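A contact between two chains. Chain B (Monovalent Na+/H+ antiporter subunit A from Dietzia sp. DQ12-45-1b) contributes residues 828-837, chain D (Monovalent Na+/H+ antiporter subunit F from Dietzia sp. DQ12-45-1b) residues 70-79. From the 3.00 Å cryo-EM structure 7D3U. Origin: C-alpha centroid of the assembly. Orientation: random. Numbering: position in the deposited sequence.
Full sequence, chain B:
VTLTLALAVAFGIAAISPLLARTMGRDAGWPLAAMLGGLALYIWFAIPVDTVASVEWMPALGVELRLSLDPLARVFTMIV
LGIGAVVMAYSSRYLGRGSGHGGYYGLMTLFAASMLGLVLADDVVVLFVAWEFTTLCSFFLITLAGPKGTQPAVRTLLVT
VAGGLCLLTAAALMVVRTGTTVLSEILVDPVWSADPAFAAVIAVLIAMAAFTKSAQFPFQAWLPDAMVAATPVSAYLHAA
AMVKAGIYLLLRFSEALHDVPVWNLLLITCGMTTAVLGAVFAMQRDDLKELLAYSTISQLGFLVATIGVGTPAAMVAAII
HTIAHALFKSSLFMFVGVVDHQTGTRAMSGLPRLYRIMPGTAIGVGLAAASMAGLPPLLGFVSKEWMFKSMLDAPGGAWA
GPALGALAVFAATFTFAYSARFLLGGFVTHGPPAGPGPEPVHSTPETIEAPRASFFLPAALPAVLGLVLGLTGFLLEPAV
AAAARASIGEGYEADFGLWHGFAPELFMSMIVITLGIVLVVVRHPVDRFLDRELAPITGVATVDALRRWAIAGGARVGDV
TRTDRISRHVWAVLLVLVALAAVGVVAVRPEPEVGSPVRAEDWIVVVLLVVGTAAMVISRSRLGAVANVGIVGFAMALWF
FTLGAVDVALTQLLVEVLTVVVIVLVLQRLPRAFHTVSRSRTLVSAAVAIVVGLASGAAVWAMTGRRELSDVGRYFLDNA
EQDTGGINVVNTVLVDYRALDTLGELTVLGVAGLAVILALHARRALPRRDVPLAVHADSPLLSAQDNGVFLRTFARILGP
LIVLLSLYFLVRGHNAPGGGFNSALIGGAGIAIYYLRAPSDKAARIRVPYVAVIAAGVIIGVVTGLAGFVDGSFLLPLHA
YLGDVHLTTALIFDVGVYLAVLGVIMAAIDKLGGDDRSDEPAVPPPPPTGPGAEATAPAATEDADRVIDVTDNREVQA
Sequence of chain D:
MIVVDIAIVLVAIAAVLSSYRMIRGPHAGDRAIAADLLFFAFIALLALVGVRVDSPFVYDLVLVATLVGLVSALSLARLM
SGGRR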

# COMPACT_ATOMS: atom_id res chain seq x y z
N GLY B 828 -7.69 -27.86 -18.73
CA GLY B 828 -8.22 -27.67 -17.39
C GLY B 828 -9.65 -28.15 -17.27
O GLY B 828 -10.06 -28.68 -16.24
N ALA B 829 -10.44 -27.98 -18.34
CA ALA B 829 -11.78 -28.55 -18.36
C ALA B 829 -11.73 -30.07 -18.30
O ALA B 829 -12.56 -30.70 -17.64
CB ALA B 829 -12.53 -28.08 -19.61
N GLY B 830 -10.74 -30.68 -18.96
CA GLY B 830 -10.58 -32.12 -18.86
C GLY B 830 -10.18 -32.55 -17.46
O GLY B 830 -10.59 -33.61 -16.99
N ILE B 831 -9.37 -31.74 -16.79
CA ILE B 831 -9.01 -32.03 -15.40
C ILE B 831 -10.24 -31.93 -14.50
O ILE B 831 -10.42 -32.74 -13.58
CB ILE B 831 -7.88 -31.10 -14.94
CG1 ILE B 831 -6.52 -31.67 -15.36
CG2 ILE B 831 -7.93 -30.88 -13.44
CD1 ILE B 831 -5.50 -30.62 -15.69
N ALA B 832 -11.10 -30.95 -14.77
CA ALA B 832 -12.35 -30.86 -14.02
C ALA B 832 -13.24 -32.07 -14.28
O ALA B 832 -13.92 -32.56 -13.37
CB ALA B 832 -13.09 -29.57 -14.39
N ILE B 833 -13.25 -32.56 -15.52
CA ILE B 833 -13.99 -33.78 -15.83
C ILE B 833 -13.43 -34.96 -15.05
O ILE B 833 -14.17 -35.76 -14.47
CB ILE B 833 -13.96 -34.05 -17.35
CG1 ILE B 833 -15.09 -33.30 -18.05
CG2 ILE B 833 -14.08 -35.54 -17.64
CD1 ILE B 833 -16.47 -33.81 -17.69
N TYR B 834 -12.10 -35.08 -15.02
CA TYR B 834 -11.47 -36.16 -14.26
C TYR B 834 -11.78 -36.06 -12.78
O TYR B 834 -11.87 -37.08 -12.09
CB TYR B 834 -9.95 -36.13 -14.49
CG TYR B 834 -9.18 -37.03 -13.55
CD1 TYR B 834 -9.07 -38.39 -13.80
CD2 TYR B 834 -8.55 -36.52 -12.42
CE1 TYR B 834 -8.36 -39.22 -12.95
CE2 TYR B 834 -7.85 -37.34 -11.57
CZ TYR B 834 -7.75 -38.69 -11.84
OH TYR B 834 -7.04 -39.51 -10.99
N TYR B 835 -11.93 -34.84 -12.26
CA TYR B 835 -12.30 -34.68 -10.86
C TYR B 835 -13.74 -35.12 -10.63
O TYR B 835 -14.02 -35.89 -9.70
CB TYR B 835 -12.11 -33.22 -10.43
CG TYR B 835 -12.76 -32.90 -9.10
CD1 TYR B 835 -12.13 -33.22 -7.91
CD2 TYR B 835 -14.00 -32.29 -9.05
CE1 TYR B 835 -12.72 -32.93 -6.70
CE2 TYR B 835 -14.60 -32.00 -7.84
CZ TYR B 835 -13.96 -32.32 -6.67
OH TYR B 835 -14.55 -32.03 -5.46
N LEU B 836 -14.67 -34.63 -11.46
CA LEU B 836 -16.07 -35.00 -11.31
C LEU B 836 -16.29 -36.49 -11.51
O LEU B 836 -17.28 -37.05 -11.01
CB LEU B 836 -16.93 -34.20 -12.28
CG LEU B 836 -16.92 -32.68 -12.15
CD1 LEU B 836 -17.75 -32.04 -13.25
CD2 LEU B 836 -17.43 -32.26 -10.78
N ARG B 837 -15.40 -37.15 -12.25
CA ARG B 837 -15.57 -38.56 -12.57
C ARG B 837 -15.26 -39.47 -11.39
O ARG B 837 -15.83 -40.56 -11.30
CB ARG B 837 -14.68 -38.92 -13.76
CG ARG B 837 -14.71 -40.39 -14.15
CD ARG B 837 -13.71 -40.67 -15.25
NE ARG B 837 -12.37 -40.91 -14.72
CZ ARG B 837 -11.83 -42.12 -14.59
NH1 ARG B 837 -12.52 -43.19 -14.96
NH2 ARG B 837 -10.61 -42.25 -14.11
N LEU D 70 -21.40 -28.64 -20.41
CA LEU D 70 -21.50 -29.91 -19.70
C LEU D 70 -20.74 -29.90 -18.38
O LEU D 70 -21.30 -30.24 -17.33
CB LEU D 70 -20.98 -31.05 -20.58
CG LEU D 70 -20.70 -32.37 -19.85
CD1 LEU D 70 -22.00 -33.08 -19.52
CD2 LEU D 70 -19.80 -33.25 -20.69
N VAL D 71 -19.47 -29.50 -18.41
CA VAL D 71 -18.69 -29.39 -17.18
C VAL D 71 -19.31 -28.36 -16.24
O VAL D 71 -19.29 -28.53 -15.02
CB VAL D 71 -17.23 -29.05 -17.50
CG1 VAL D 71 -16.40 -28.97 -16.23
CG2 VAL D 71 -16.65 -30.08 -18.45
N SER D 72 -19.88 -27.30 -16.79
CA SER D 72 -20.57 -26.30 -15.98
C SER D 72 -21.99 -26.71 -15.63
O SER D 72 -22.69 -25.93 -14.98
CB SER D 72 -20.58 -24.95 -16.70
OG SER D 72 -21.67 -24.87 -17.60
N ALA D 73 -22.43 -27.89 -16.05
CA ALA D 73 -23.72 -28.44 -15.63
C ALA D 73 -23.55 -29.56 -14.61
O ALA D 73 -24.18 -29.53 -13.55
CB ALA D 73 -24.49 -28.96 -16.85
N LEU D 74 -22.69 -30.54 -14.91
CA LEU D 74 -22.37 -31.58 -13.94
C LEU D 74 -21.95 -30.98 -12.61
O LEU D 74 -22.40 -31.41 -11.54
CB LEU D 74 -21.26 -32.48 -14.49
CG LEU D 74 -21.52 -33.17 -15.82
CD1 LEU D 74 -20.30 -33.96 -16.25
CD2 LEU D 74 -22.74 -34.07 -15.73
N SER D 75 -21.08 -29.96 -12.65
CA SER D 75 -20.64 -29.31 -11.43
C SER D 75 -21.82 -28.76 -10.65
O SER D 75 -21.86 -28.86 -9.41
CB SER D 75 -19.64 -28.20 -11.76
OG SER D 75 -20.30 -27.09 -12.35
N LEU D 76 -22.80 -28.18 -11.34
CA LEU D 76 -24.00 -27.71 -10.66
C LEU D 76 -24.68 -28.85 -9.91
O LEU D 76 -25.09 -28.69 -8.76
CB LEU D 76 -24.97 -27.07 -11.65
CG LEU D 76 -24.52 -25.74 -12.25
CD1 LEU D 76 -25.69 -25.05 -12.93
CD2 LEU D 76 -23.93 -24.85 -11.17
N ALA D 77 -24.78 -30.02 -10.55
CA ALA D 77 -25.24 -31.21 -9.84
C ALA D 77 -24.37 -31.48 -8.62
O ALA D 77 -24.88 -31.68 -7.51
CB ALA D 77 -25.25 -32.41 -10.78
N ARG D 78 -23.05 -31.45 -8.81
CA ARG D 78 -22.13 -31.64 -7.69
C ARG D 78 -22.34 -30.61 -6.59
O ARG D 78 -21.94 -30.85 -5.45
CB ARG D 78 -20.69 -31.59 -8.20
CG ARG D 78 -19.65 -32.08 -7.20
CD ARG D 78 -19.99 -33.47 -6.70
NE ARG D 78 -20.19 -34.41 -7.80
CZ ARG D 78 -19.22 -35.12 -8.36
NH1 ARG D 78 -17.98 -34.99 -7.93
NH2 ARG D 78 -19.49 -35.95 -9.35
N LEU D 79 -22.96 -29.47 -6.91
CA LEU D 79 -23.27 -28.49 -5.88
C LEU D 79 -24.62 -28.75 -5.23
O LEU D 79 -24.79 -28.46 -4.04
CB LEU D 79 -23.23 -27.08 -6.46
CG LEU D 79 -23.24 -25.95 -5.44
CD1 LEU D 79 -22.28 -26.26 -4.31
CD2 LEU D 79 -22.87 -24.64 -6.10

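Two helices run in roughly the same direction here, their N-to-C directions 33° apart and their axes 10.5 Å apart at closest approach. At that spacing the backbones do not touch, and side chains must fill the gap; the contact buries 400 Å² in all.

The principal bump is Leu B836. Its CA-to-CB bond points toward chain D, and with chi1 m and chi2 t the side chain enters a hollow lined by Val D71, Leu D74, Ser D75 and Arg D78, residues spaced i, i+3, i+4 and i+7, which fall on one face of the helix. Leu B836 CD1 lies 3.7 Å from Leu D74 CB and 4.0 Å from Ser D75 N, so the methyl reaches down to the backbone. Ser D75 suits the wall of such a hollow because its side chain is small; Ser D75 OG makes a weak hydrogen bond back to Val D71 O (3.2 Å) within its own helix.

One turn earlier, the bump comes from chain D. Val D71, branched at CB, spreads two methyls against chain B: Val D71 CG1 lies 3.8 Å from Ala B832 CB, while CG2 packs 3.6 Å from Ile B833 CG1. Ala B832 points toward chain D with a single methyl, leaving room for the valine to come close. Ile B833 leaves its backbone sideways, but its end bends nearer, bringing Ile B833 CD1 to 4.1 Å from Leu D74 CD1.

Arg D78 closes the far end of the hollow and supplies the polar link. The side chain of Arg D78, with chi2 and chi3 both p, carries Arg D78 NH2 to 3.0 Å from Leu B836 O, a nearly straight hydrogen bond (162°). Leu B836 CD2 lies over one face of the guanidinium, 4.0 Å from Arg D78 NH1. The same leucine thus fills the hollow with its side chain and accepts the hydrogen bond with its backbone.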